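Local coordinates for ABC transporter periplasmic peptide-binding protein (Pseudoalteromonas, PDB 4QFL) that binds dipeptides such as Ala-Phe in the periplasm, probably to deliver them to an ABC transporter for uptake, at residues A[462-475]-A[486-499]. Residues are numbered along the deposited sequence; the frame is centred on the assembly and turned at random.
Sequences WCNPEFDLLLTKAL and YYDAAQSMIIEQLP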
loop_
_atom_site.group_PDB
_atom_site.type_symbol
_atom_site.label_atom_id
_atom_site.label_comp_id
_atom_site.label_asym_id
_atom_site.label_seq_id
_atom_site.Cartn_x
_atom_site.Cartn_y
_atom_site.Cartn_z
ATOM N N TRP A 462 -15.383 7.332 -7.088
ATOM C CA TRP A 462 -15.605 8.776 -7.170
ATOM C C TRP A 462 -14.657 9.430 -8.166
ATOM O O TRP A 462 -13.462 9.608 -7.893
ATOM C CB TRP A 462 -15.394 9.370 -5.778
ATOM C CG TRP A 462 -15.767 10.805 -5.542
ATOM C CD1 TRP A 462 -17.029 11.335 -5.492
ATOM C CD2 TRP A 462 -14.865 11.883 -5.221
ATOM N NE1 TRP A 462 -16.965 12.677 -5.193
ATOM C CE2 TRP A 462 -15.654 13.036 -5.019
ATOM C CE3 TRP A 462 -13.471 11.983 -5.096
ATOM C CZ2 TRP A 462 -15.090 14.276 -4.694
ATOM C CZ3 TRP A 462 -12.913 13.223 -4.776
ATOM C CH2 TRP A 462 -13.724 14.347 -4.579
ATOM N N CYS A 463 -15.182 9.773 -9.333
ATOM C CA CYS A 463 -14.391 10.511 -10.298
ATOM C C CYS A 463 -14.836 11.964 -10.296
ATOM O O CYS A 463 -15.932 12.285 -10.742
ATOM C CB CYS A 463 -14.524 9.901 -11.688
ATOM S SG CYS A 463 -13.584 10.775 -12.956
ATOM N N ASN A 464 -13.979 12.833 -9.767
ATOM C CA ASN A 464 -14.256 14.265 -9.689
ATOM C C ASN A 464 -13.107 15.023 -10.351
ATOM O O ASN A 464 -12.053 15.247 -9.745
ATOM C CB ASN A 464 -14.436 14.683 -8.223
ATOM C CG ASN A 464 -14.879 16.127 -8.068
ATOM O OD1 ASN A 464 -14.431 17.004 -8.793
ATOM N ND2 ASN A 464 -15.767 16.375 -7.113
ATOM N N PRO A 465 -13.289 15.389 -11.625
ATOM C CA PRO A 465 -12.192 16.042 -12.353
ATOM C C PRO A 465 -11.727 17.347 -11.687
ATOM O O PRO A 465 -10.572 17.735 -11.800
ATOM C CB PRO A 465 -12.802 16.296 -13.739
ATOM C CG PRO A 465 -13.854 15.202 -13.890
ATOM C CD PRO A 465 -14.430 15.055 -12.502
ATOM N N GLU A 466 -12.640 18.008 -10.992
ATOM C CA GLU A 466 -12.339 19.221 -10.257
ATOM C C GLU A 466 -11.302 18.949 -9.165
ATOM O O GLU A 466 -10.337 19.692 -9.012
ATOM C CB GLU A 466 -13.631 19.776 -9.672
ATOM C CG GLU A 466 -14.563 20.405 -10.729
ATOM C CD GLU A 466 -15.200 19.411 -11.730
ATOM O OE1 GLU A 466 -15.311 19.786 -12.923
ATOM O OE2 GLU A 466 -15.619 18.289 -11.335
ATOM N N PHE A 467 -11.514 17.867 -8.430
ATOM C CA PHE A 467 -10.576 17.372 -7.422
ATOM C C PHE A 467 -9.230 17.041 -8.066
ATOM O O PHE A 467 -8.183 17.447 -7.578
ATOM C CB PHE A 467 -11.177 16.126 -6.747
ATOM C CG PHE A 467 -10.256 15.447 -5.777
ATOM C CD1 PHE A 467 -10.031 15.978 -4.522
ATOM C CD2 PHE A 467 -9.625 14.266 -6.118
ATOM C CE1 PHE A 467 -9.190 15.340 -3.637
ATOM C CE2 PHE A 467 -8.784 13.636 -5.238
ATOM C CZ PHE A 467 -8.566 14.170 -4.009
ATOM N N ASP A 468 -9.276 16.321 -9.186
ATOM C CA ASP A 468 -8.066 15.841 -9.865
ATOM C C ASP A 468 -7.216 17.000 -10.340
ATOM O O ASP A 468 -5.986 16.925 -10.357
ATOM C CB ASP A 468 -8.425 14.983 -11.086
ATOM C CG ASP A 468 -8.908 13.600 -10.716
ATOM O OD1 ASP A 468 -9.178 13.355 -9.516
ATOM O OD2 ASP A 468 -9.029 12.761 -11.631
ATOM N N LEU A 469 -7.887 18.067 -10.751
ATOM C CA LEU A 469 -7.193 19.251 -11.223
ATOM C C LEU A 469 -6.329 19.818 -10.103
ATOM O O LEU A 469 -5.211 20.268 -10.342
ATOM C CB LEU A 469 -8.183 20.295 -11.737
ATOM C CG LEU A 469 -7.542 21.471 -12.456
ATOM C CD1 LEU A 469 -6.599 20.968 -13.538
ATOM C CD2 LEU A 469 -8.619 22.332 -13.041
ATOM N N LEU A 470 -6.841 19.795 -8.878
ATOM C CA LEU A 470 -6.033 20.208 -7.737
ATOM C C LEU A 470 -4.779 19.351 -7.635
ATOM O O LEU A 470 -3.696 19.849 -7.335
ATOM C CB LEU A 470 -6.835 20.100 -6.437
ATOM C CG LEU A 470 -7.963 21.107 -6.218
ATOM C CD1 LEU A 470 -8.776 20.768 -4.973
ATOM C CD2 LEU A 470 -7.380 22.507 -6.135
ATOM N N LEU A 471 -4.931 18.055 -7.877
ATOM C CA LEU A 471 -3.807 17.138 -7.758
ATOM C C LEU A 471 -2.755 17.438 -8.829
ATOM O O LEU A 471 -1.553 17.435 -8.567
ATOM C CB LEU A 471 -4.287 15.682 -7.846
ATOM C CG LEU A 471 -5.380 15.225 -6.869
ATOM C CD1 LEU A 471 -5.571 13.723 -6.943
ATOM C CD2 LEU A 471 -5.055 15.627 -5.452
ATOM N N THR A 472 -3.220 17.715 -10.036
ATOM C CA THR A 472 -2.330 18.007 -11.143
ATOM C C THR A 472 -1.515 19.274 -10.908
ATOM O O THR A 472 -0.310 19.307 -11.160
ATOM C CB THR A 472 -3.137 18.166 -12.422
ATOM O OG1 THR A 472 -3.814 16.933 -12.677
ATOM C CG2 THR A 472 -2.222 18.503 -13.593
ATOM N N LYS A 473 -2.179 20.320 -10.427
ATOM C CA LYS A 473 -1.498 21.579 -10.169
ATOM C C LYS A 473 -0.430 21.414 -9.084
ATOM O O LYS A 473 0.664 21.969 -9.190
ATOM C CB LYS A 473 -2.510 22.667 -9.815
ATOM C CG LYS A 473 -3.530 22.888 -10.923
ATOM C CD LYS A 473 -4.480 24.031 -10.623
ATOM C CE LYS A 473 -5.401 24.291 -11.807
ATOM N NZ LYS A 473 -6.178 25.544 -11.633
ATOM N N ALA A 474 -0.745 20.619 -8.065
ATOM C CA ALA A 474 0.200 20.311 -6.990
ATOM C C ALA A 474 1.402 19.546 -7.516
ATOM O O ALA A 474 2.475 19.573 -6.921
ATOM C CB ALA A 474 -0.491 19.517 -5.887
ATOM N N LEU A 475 1.224 18.862 -8.637
ATOM C CA LEU A 475 2.309 18.116 -9.252
ATOM C C LEU A 475 3.020 18.949 -10.319
ATOM O O LEU A 475 4.099 18.584 -10.787
ATOM C CB LEU A 475 1.780 16.816 -9.849
ATOM C CG LEU A 475 1.265 15.819 -8.809
ATOM C CD1 LEU A 475 0.894 14.519 -9.484
ATOM C CD2 LEU A 475 2.291 15.572 -7.714
ATOM N N TYR A 486 -2.607 23.644 -2.789
ATOM C CA TYR A 486 -3.461 22.714 -3.501
ATOM C C TYR A 486 -3.868 21.541 -2.614
ATOM O O TYR A 486 -5.030 21.144 -2.603
ATOM C CB TYR A 486 -2.785 22.258 -4.797
ATOM C CG TYR A 486 -2.631 23.403 -5.763
ATOM C CD1 TYR A 486 -3.748 24.095 -6.214
ATOM C CD2 TYR A 486 -1.385 23.815 -6.209
ATOM C CE1 TYR A 486 -3.630 25.162 -7.091
ATOM C CE2 TYR A 486 -1.258 24.890 -7.094
ATOM C CZ TYR A 486 -2.388 25.555 -7.528
ATOM O OH TYR A 486 -2.295 26.622 -8.398
ATOM N N TYR A 487 -2.920 21.006 -1.853
ATOM C CA TYR A 487 -3.253 19.928 -0.929
ATOM C C TYR A 487 -4.218 20.403 0.143
ATOM O O TYR A 487 -5.056 19.636 0.597
ATOM C CB TYR A 487 -2.000 19.285 -0.334
ATOM C CG TYR A 487 -1.249 18.504 -1.372
ATOM C CD1 TYR A 487 -1.927 17.647 -2.235
ATOM C CD2 TYR A 487 0.124 18.644 -1.531
ATOM C CE1 TYR A 487 -1.257 16.943 -3.214
ATOM C CE2 TYR A 487 0.808 17.937 -2.507
ATOM C CZ TYR A 487 0.110 17.092 -3.348
ATOM O OH TYR A 487 0.777 16.385 -4.326
ATOM N N ASP A 488 -4.119 21.670 0.537
ATOM C CA ASP A 488 -5.111 22.230 1.446
ATOM C C ASP A 488 -6.502 22.180 0.822
ATOM O O ASP A 488 -7.470 21.756 1.458
ATOM C CB ASP A 488 -4.774 23.679 1.812
ATOM C CG ASP A 488 -3.618 23.784 2.778
ATOM O OD1 ASP A 488 -3.286 22.767 3.403
ATOM O OD2 ASP A 488 -3.045 24.884 2.923
ATOM N N ALA A 489 -6.601 22.633 -0.421
ATOM C CA ALA A 489 -7.895 22.699 -1.072
ATOM C C ALA A 489 -8.431 21.282 -1.247
ATOM O O ALA A 489 -9.642 21.047 -1.176
ATOM C CB ALA A 489 -7.780 23.424 -2.417
ATOM N N ALA A 490 -7.520 20.336 -1.464
ATOM C CA ALA A 490 -7.903 18.950 -1.690
ATOM C C ALA A 490 -8.493 18.329 -0.430
ATOM O O ALA A 490 -9.494 17.609 -0.483
ATOM C CB ALA A 490 -6.713 18.141 -2.169
ATOM N N GLN A 491 -7.860 18.593 0.707
ATOM C CA GLN A 491 -8.338 18.039 1.964
ATOM C C GLN A 491 -9.724 18.578 2.270
ATOM O O GLN A 491 -10.596 17.850 2.747
ATOM C CB GLN A 491 -7.376 18.360 3.106
ATOM C CG GLN A 491 -6.079 17.611 3.019
ATOM C CD GLN A 491 -5.028 18.149 3.959
ATOM O OE1 GLN A 491 -4.946 17.734 5.108
ATOM N NE2 GLN A 491 -4.212 19.068 3.475
ATOM N N SER A 492 -9.926 19.861 1.990
ATOM C CA SER A 492 -11.213 20.501 2.241
ATOM C C SER A 492 -12.350 19.901 1.406
ATOM O O SER A 492 -13.466 19.686 1.905
ATOM C CB SER A 492 -11.110 22.001 1.990
ATOM O OG SER A 492 -10.284 22.596 2.968
ATOM N N MET A 493 -12.053 19.636 0.138
ATOM C CA MET A 493 -13.042 19.113 -0.790
ATOM C C MET A 493 -13.499 17.734 -0.350
ATOM O O MET A 493 -14.684 17.416 -0.392
ATOM C CB MET A 493 -12.470 19.071 -2.207
ATOM C CG MET A 493 -13.529 18.890 -3.278
ATOM S SD MET A 493 -12.909 18.957 -4.969
ATOM C CE MET A 493 -12.295 20.626 -5.040
ATOM N N ILE A 494 -12.550 16.921 0.096
ATOM C CA ILE A 494 -12.864 15.585 0.562
ATOM C C ILE A 494 -13.850 15.636 1.735
ATOM O O ILE A 494 -14.774 14.828 1.813
ATOM C CB ILE A 494 -11.578 14.833 0.922
ATOM C CG1 ILE A 494 -10.765 14.577 -0.349
ATOM C CG2 ILE A 494 -11.902 13.538 1.639
ATOM C CD1 ILE A 494 -9.351 14.029 -0.108
ATOM N N ILE A 495 -13.670 16.612 2.626
ATOM C CA ILE A 495 -14.583 16.798 3.753
ATOM C C ILE A 495 -15.930 17.350 3.307
ATOM O O ILE A 495 -16.962 16.952 3.831
ATOM C CB ILE A 495 -13.988 17.722 4.840
ATOM C CG1 ILE A 495 -12.821 17.032 5.534
ATOM C CG2 ILE A 495 -15.039 18.068 5.886
ATOM C CD1 ILE A 495 -13.099 15.590 5.862
ATOM N N GLU A 496 -15.909 18.278 2.354
ATOM C CA GLU A 496 -17.139 18.869 1.827
ATOM C C GLU A 496 -17.968 17.823 1.122
ATOM O O GLU A 496 -19.171 17.730 1.329
ATOM C CB GLU A 496 -16.828 19.979 0.822
ATOM C CG GLU A 496 -15.949 21.097 1.338
ATOM C CD GLU A 496 -16.711 22.132 2.145
ATOM O OE1 GLU A 496 -16.498 23.344 1.887
ATOM O OE2 GLU A 496 -17.509 21.740 3.035
ATOM N N GLN A 497 -17.315 17.042 0.272
ATOM C CA GLN A 497 -18.017 16.110 -0.601
ATOM C C GLN A 497 -18.182 14.732 0.021
ATOM O O GLN A 497 -19.048 13.962 -0.384
ATOM C CB GLN A 497 -17.307 16.008 -1.965
ATOM C CG GLN A 497 -17.420 17.264 -2.845
ATOM C CD GLN A 497 -18.873 17.693 -3.085
ATOM O OE1 GLN A 497 -19.243 18.851 -2.851
ATOM N NE2 GLN A 497 -19.702 16.757 -3.539
ATOM N N LEU A 498 -17.332 14.421 0.990
ATOM C CA LEU A 498 -17.382 13.134 1.681
ATOM C C LEU A 498 -17.478 11.901 0.792
ATOM O O LEU A 498 -18.340 11.060 1.004
ATOM C CB LEU A 498 -18.543 13.111 2.666
ATOM C CG LEU A 498 -18.373 14.132 3.783
ATOM C CD1 LEU A 498 -19.604 14.124 4.658
ATOM C CD2 LEU A 498 -17.106 13.839 4.588
ATOM N N PRO A 499 -16.585 11.779 -0.198
ATOM C CA PRO A 499 -16.519 10.494 -0.893
ATOM C C PRO A 499 -16.157 9.423 0.131
ATOM O O PRO A 499 -16.666 8.313 0.094
ATOM C CB PRO A 499 -15.391 10.700 -1.903
ATOM C CG PRO A 499 -14.593 11.867 -1.360
ATOM C CD PRO A 499 -15.568 12.732 -0.659
HETATM O O HOH W 1 -18.888 14.986 -5.246
HETATM O O HOH W 2 -0.895 15.614 -6.396
#
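Helix 465-475 and the later turns of helix 480-497 pack antiparallel, their axes 8.9 Å apart at 158°, as a helical hairpin on the periplasmic binding protein fold, with no direct hydrogen bond between the two segments. Leu-470 is the knob, set among Tyr-486, Ala-489, Ala-490 and Met-493; its CD1 lies 3.5 Å from Met-493 CE, while CD2 meets the edge of the Tyr-486 ring. The sulfur of Met-493, one bond back from CE, makes a Met-aromatic contact, SD standing at the edge of the Phe-467 ring, 5.4 Å from its centroid. Near the C-terminal end of helix 465-475, two tyrosines each receive a CH-pi contact on one face: Lys-473 CB sits over the centre of Tyr-486, and Ala-474 CB over Tyr-487, whose hydroxyl is hydrogen-bonded to Arg-483. At the other end, CG anti to the backbone N (chi1 -171°) lays the Trp-462 indole between Asn-464 CB and, on its opposite face, Pro-499 CB, 3.7 Å from the five-membered ring's centroid. Replacing Trp-462 by an alanine would probably leave Pro-499 without its aromatic partner and open a gap beside Phe-467 and Leu-448. One water accepts from both Trp-462 NE1, at 3.0 Å, and Gln-497 NE2.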